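Local coordinates for uncharacterized hypothetical protein (Parabacteroides merdae, PDB 4EI0), which is of unknown function, a beta-sheet-rich member of the DUF4466 family from a gut bacterium, at residues B[115-118]-B[119-122]; B[217-221]-B[222-226]. All blocks are in the same frame, centred on the assembly; numbering follows the deposited sequence.

Contact 1: residues B[115-118]-B[119-122]; sequences IIPE and EARG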
loop_
_atom_site.group_PDB
_atom_site.type_symbol
_atom_site.label_atom_id
_atom_site.label_comp_id
_atom_site.label_asym_id
_atom_site.label_seq_id
_atom_site.Cartn_x
_atom_site.Cartn_y
_atom_site.Cartn_z
ATOM N N ILE B 115 -3.030 2.789 25.849
ATOM C CA ILE B 115 -3.019 1.811 26.961
ATOM C C ILE B 115 -3.864 2.459 28.070
ATOM O O ILE B 115 -3.557 3.536 28.524
ATOM C CB ILE B 115 -1.614 1.462 27.443
ATOM C CG1 ILE B 115 -0.705 1.000 26.300
ATOM C CG2 ILE B 115 -1.669 0.307 28.457
ATOM C CD1 ILE B 115 -1.192 -0.229 25.546
ATOM N N ILE B 116 -4.966 1.801 28.448
ATOM C CA ILE B 116 -5.978 2.321 29.366
ATOM C C ILE B 116 -5.369 2.455 30.740
ATOM O O ILE B 116 -4.848 1.482 31.260
ATOM C CB ILE B 116 -7.272 1.404 29.364
ATOM C CG1 ILE B 116 -7.868 1.307 27.964
ATOM C CG2 ILE B 116 -8.327 1.893 30.304
ATOM C CD1 ILE B 116 -8.852 0.176 27.742
ATOM N N PRO B 117 -5.367 3.690 31.321
ATOM C CA PRO B 117 -4.656 3.904 32.592
ATOM C C PRO B 117 -5.633 3.694 33.744
ATOM O O PRO B 117 -6.842 3.801 33.534
ATOM C CB PRO B 117 -4.278 5.369 32.519
ATOM C CG PRO B 117 -5.491 5.988 31.829
ATOM C CD PRO B 117 -5.860 4.981 30.780
ATOM N N GLU B 118 -5.110 3.395 34.932
ATOM C CA GLU B 118 -5.928 3.263 36.153
ATOM C C GLU B 118 -6.873 4.441 36.342
ATOM O O GLU B 118 -8.015 4.261 36.735
ATOM C CB GLU B 118 -5.018 3.117 37.385
ATOM C CG GLU B 118 -5.752 3.052 38.736
ATOM C CD GLU B 118 -6.744 1.887 38.786
ATOM O OE1 GLU B 118 -6.484 0.831 38.199
ATOM O OE2 GLU B 118 -7.810 2.033 39.371
ATOM N N GLU B 119 -6.406 5.651 36.079
ATOM C CA GLU B 119 -7.272 6.813 36.282
ATOM C C GLU B 119 -8.500 6.857 35.347
ATOM O O GLU B 119 -9.411 7.628 35.598
ATOM C CB GLU B 119 -6.454 8.126 36.256
ATOM C CG GLU B 119 -6.399 8.896 34.957
ATOM C CD GLU B 119 -6.054 10.379 35.156
ATOM O OE1 GLU B 119 -6.945 11.156 35.559
ATOM O OE2 GLU B 119 -4.906 10.791 34.885
ATOM N N ALA B 120 -8.530 6.047 34.271
ATOM C CA ALA B 120 -9.692 6.014 33.367
ATOM C C ALA B 120 -10.766 5.028 33.854
ATOM O O ALA B 120 -11.830 4.989 33.265
ATOM C CB ALA B 120 -9.292 5.679 31.940
ATOM N N ARG B 121 -10.502 4.260 34.922
ATOM C CA ARG B 121 -11.416 3.157 35.340
ATOM C C ARG B 121 -12.805 3.698 35.566
ATOM O O ARG B 121 -12.974 4.724 36.222
ATOM C CB ARG B 121 -10.937 2.488 36.640
ATOM C CG ARG B 121 -11.740 1.277 37.063
ATOM C CD ARG B 121 -11.330 0.741 38.418
ATOM N NE ARG B 121 -9.947 0.278 38.384
ATOM C CZ ARG B 121 -9.545 -0.888 37.890
ATOM N NH1 ARG B 121 -10.400 -1.816 37.472
ATOM N NH2 ARG B 121 -8.276 -1.147 37.834
ATOM N N GLY B 122 -13.802 3.038 34.997
ATOM C CA GLY B 122 -15.155 3.538 35.089
ATOM C C GLY B 122 -15.460 4.860 34.432
ATOM O O GLY B 122 -16.548 5.338 34.637
#
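Glu118 and Arg121 close a single 3-10 turn with a salt bridge, in the connection between strands 107-115 and 124-133, which belong to two different antiparallel sheets. The turn is built on two i to i+3 backbone bonds: Ala120 N donates to Pro117 O at 2.9 Å, and Arg121 N to Glu118 O at 3.1 Å. Those bonds bring the side chains of Glu118 and Arg121 to the same flank. Glu118 has CG anti to its backbone N (chi1 177°) and then bends at chi2, which swings the carboxylate back along the turn to the arginine. Arg121 grips it side-on, with one nitrogen to each oxygen and the two flat groups nearly coplanar, 27° apart. Ala120 CB packs on Pro117 CD at 3.7 Å, with the CG2 branch of Ile116 a little farther off. The guanidinium also reaches beyond the turn, to Asp152 through NH2 and to the carbonyl of Lys150 through NH1, tying the connection to the start of strand 152-159. Of the two bonds to Glu118, the one from Arg121 NE to OE2 is almost straight (176°, 2.9 Å), while NH2 meets OE1 on its syn lone pair at 2.7 Å.

Contact 2: residues B[217-221]-B[222-226]; sequences EYMGG and TELPS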
loop_
_atom_site.group_PDB
_atom_site.type_symbol
_atom_site.label_atom_id
_atom_site.label_comp_id
_atom_site.label_asym_id
_atom_site.label_seq_id
_atom_site.Cartn_x
_atom_site.Cartn_y
_atom_site.Cartn_z
ATOM N N GLU B 217 -17.597 -33.406 54.746
ATOM C CA GLU B 217 -17.980 -34.546 53.891
ATOM C C GLU B 217 -17.408 -34.462 52.455
ATOM O O GLU B 217 -17.093 -35.482 51.869
ATOM C CB GLU B 217 -19.530 -34.681 53.771
ATOM C CG GLU B 217 -20.416 -33.770 54.650
ATOM C CD GLU B 217 -21.892 -33.823 54.253
ATOM O OE1 GLU B 217 -22.380 -34.919 53.891
ATOM O OE2 GLU B 217 -22.568 -32.766 54.294
ATOM N N TYR B 218 -17.306 -33.264 51.870
ATOM C CA TYR B 218 -16.939 -33.132 50.446
ATOM C C TYR B 218 -15.506 -32.685 50.243
ATOM O O TYR B 218 -15.125 -32.348 49.113
ATOM C CB TYR B 218 -17.898 -32.172 49.712
ATOM C CG TYR B 218 -19.308 -32.684 49.720
ATOM C CD1 TYR B 218 -19.630 -33.873 49.059
ATOM C CD2 TYR B 218 -20.310 -32.013 50.418
ATOM C CE1 TYR B 218 -20.914 -34.379 49.084
ATOM C CE2 TYR B 218 -21.602 -32.506 50.446
ATOM C CZ TYR B 218 -21.892 -33.692 49.781
ATOM O OH TYR B 218 -23.161 -34.192 49.801
HETATM N N MSE B 219 -14.711 -32.688 51.322
HETATM C CA MSE B 219 -13.367 -32.108 51.271
HETATM C C MSE B 219 -12.244 -33.124 51.131
HETATM O O MSE B 219 -11.099 -32.744 50.925
HETATM C CB MSE B 219 -13.160 -31.203 52.478
HETATM C CG MSE B 219 -14.001 -29.938 52.395
HETATM SE SE MSE B 219 -13.605 -28.655 53.795
HETATM C CE MSE B 219 -11.750 -28.244 53.241
ATOM N N GLY B 220 -12.593 -34.405 51.204
ATOM C CA GLY B 220 -11.636 -35.484 50.968
ATOM C C GLY B 220 -10.328 -35.280 51.722
ATOM O O GLY B 220 -9.260 -35.372 51.131
ATOM N N GLY B 221 -10.400 -34.954 53.013
ATOM C CA GLY B 221 -9.189 -34.773 53.817
ATOM C C GLY B 221 -8.504 -33.408 53.800
ATOM O O GLY B 221 -7.668 -33.155 54.653
ATOM N N THR B 222 -8.811 -32.536 52.834
ATOM C CA THR B 222 -8.254 -31.181 52.799
ATOM C C THR B 222 -8.718 -30.400 54.009
ATOM O O THR B 222 -9.856 -30.559 54.445
ATOM C CB THR B 222 -8.714 -30.434 51.532
ATOM O OG1 THR B 222 -8.122 -31.067 50.399
ATOM C CG2 THR B 222 -8.338 -28.927 51.561
ATOM N N GLU B 223 -7.833 -29.587 54.573
ATOM C CA GLU B 223 -8.201 -28.730 55.705
ATOM C C GLU B 223 -7.898 -27.291 55.397
ATOM O O GLU B 223 -6.925 -26.982 54.691
ATOM C CB GLU B 223 -7.440 -29.131 56.948
ATOM C CG GLU B 223 -7.608 -30.592 57.316
ATOM C CD GLU B 223 -6.683 -31.001 58.437
ATOM O OE1 GLU B 223 -5.470 -30.678 58.382
ATOM O OE2 GLU B 223 -7.177 -31.641 59.376
ATOM N N LEU B 224 -8.789 -26.422 55.854
ATOM C CA LEU B 224 -8.597 -24.986 55.737
ATOM C C LEU B 224 -7.511 -24.539 56.732
ATOM O O LEU B 224 -7.456 -25.061 57.831
ATOM C CB LEU B 224 -9.903 -24.252 56.063
ATOM C CG LEU B 224 -11.144 -24.558 55.212
ATOM C CD1 LEU B 224 -12.293 -23.641 55.586
ATOM C CD2 LEU B 224 -10.832 -24.422 53.739
ATOM N N PRO B 225 -6.637 -23.588 56.346
ATOM C CA PRO B 225 -5.735 -23.042 57.354
ATOM C C PRO B 225 -6.502 -22.228 58.383
ATOM O O PRO B 225 -7.607 -21.769 58.105
ATOM C CB PRO B 225 -4.776 -22.166 56.549
ATOM C CG PRO B 225 -5.527 -21.784 55.334
ATOM C CD PRO B 225 -6.542 -22.869 55.067
ATOM N N SER B 226 -5.957 -22.089 59.585
ATOM C CA SER B 226 -6.678 -21.341 60.603
ATOM C C SER B 226 -6.559 -19.885 60.212
ATOM O O SER B 226 -5.546 -19.431 59.607
ATOM C CB SER B 226 -6.170 -21.597 62.037
ATOM O OG SER B 226 -4.783 -21.326 62.142
#
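Met219, present as selenomethionine, and Thr222 are the first and last residues of a type I' beta turn in the long connection between strands 207-210 and 233-238, at the far end of the molecule from the amino-terminal sheets. Thr222 N donates to Met219 O at 3.0 Å, closing the turn. Gly220 and Gly221 occupy the two central positions, both with positive phi, as a type I' turn requires; at Gly221 a CB would also run into the carbonyl oxygen of Gly220.

The side chain of Met219 bridges the two arms of this turn. Its CB points toward the following segment and lies 3.9 Å from Thr222 O. CG is anti to the carbonyl carbon, and with chi2 at -173° the chain runs out straight through CG to SE, both of which stay farther off than CB and CE. The bend at chi3 (65°) turns the terminal methyl toward Thr222 and Leu224. Met219 CE does most of the touching: it sits 3.9 Å from Thr222 CG2 and 4.0 Å from Leu224 CD2, meeting a threonine methyl and a leucine methyl on adjacent sides. Thr222 and Leu224 both rest in turn on Met196, so this small apolar cluster is laid against strand 195-199, the middle strand of its sheet, while the two glycines and Glu223 are exposed to solvent. Just before the turn, the ring of Tyr218 stacks with that of Tyr270. The nearest approach of the methionine side chain is to a backbone oxygen: Met219 CE lies 3.2 Å from Thr222 O.

In the fold
Contact 1 comes first along the chain and closes well before contact 2 opens. Their centres are about 40 Å apart and their nearest atoms about 27 Å. The centre of contact 1 lies about 11 Å from the centre of the chain, in the passage from the sheet holding strand 107-115 to the one holding strand 124-133, and is partly buried. That of contact 2 lies about 34 Å out, on the surface, beside the sheet that includes strands 195-199 and 207-210. The two thus share no sheet: one belongs near the middle of this elongated molecule, the other to its far tip. No other chain of the assembly touches either.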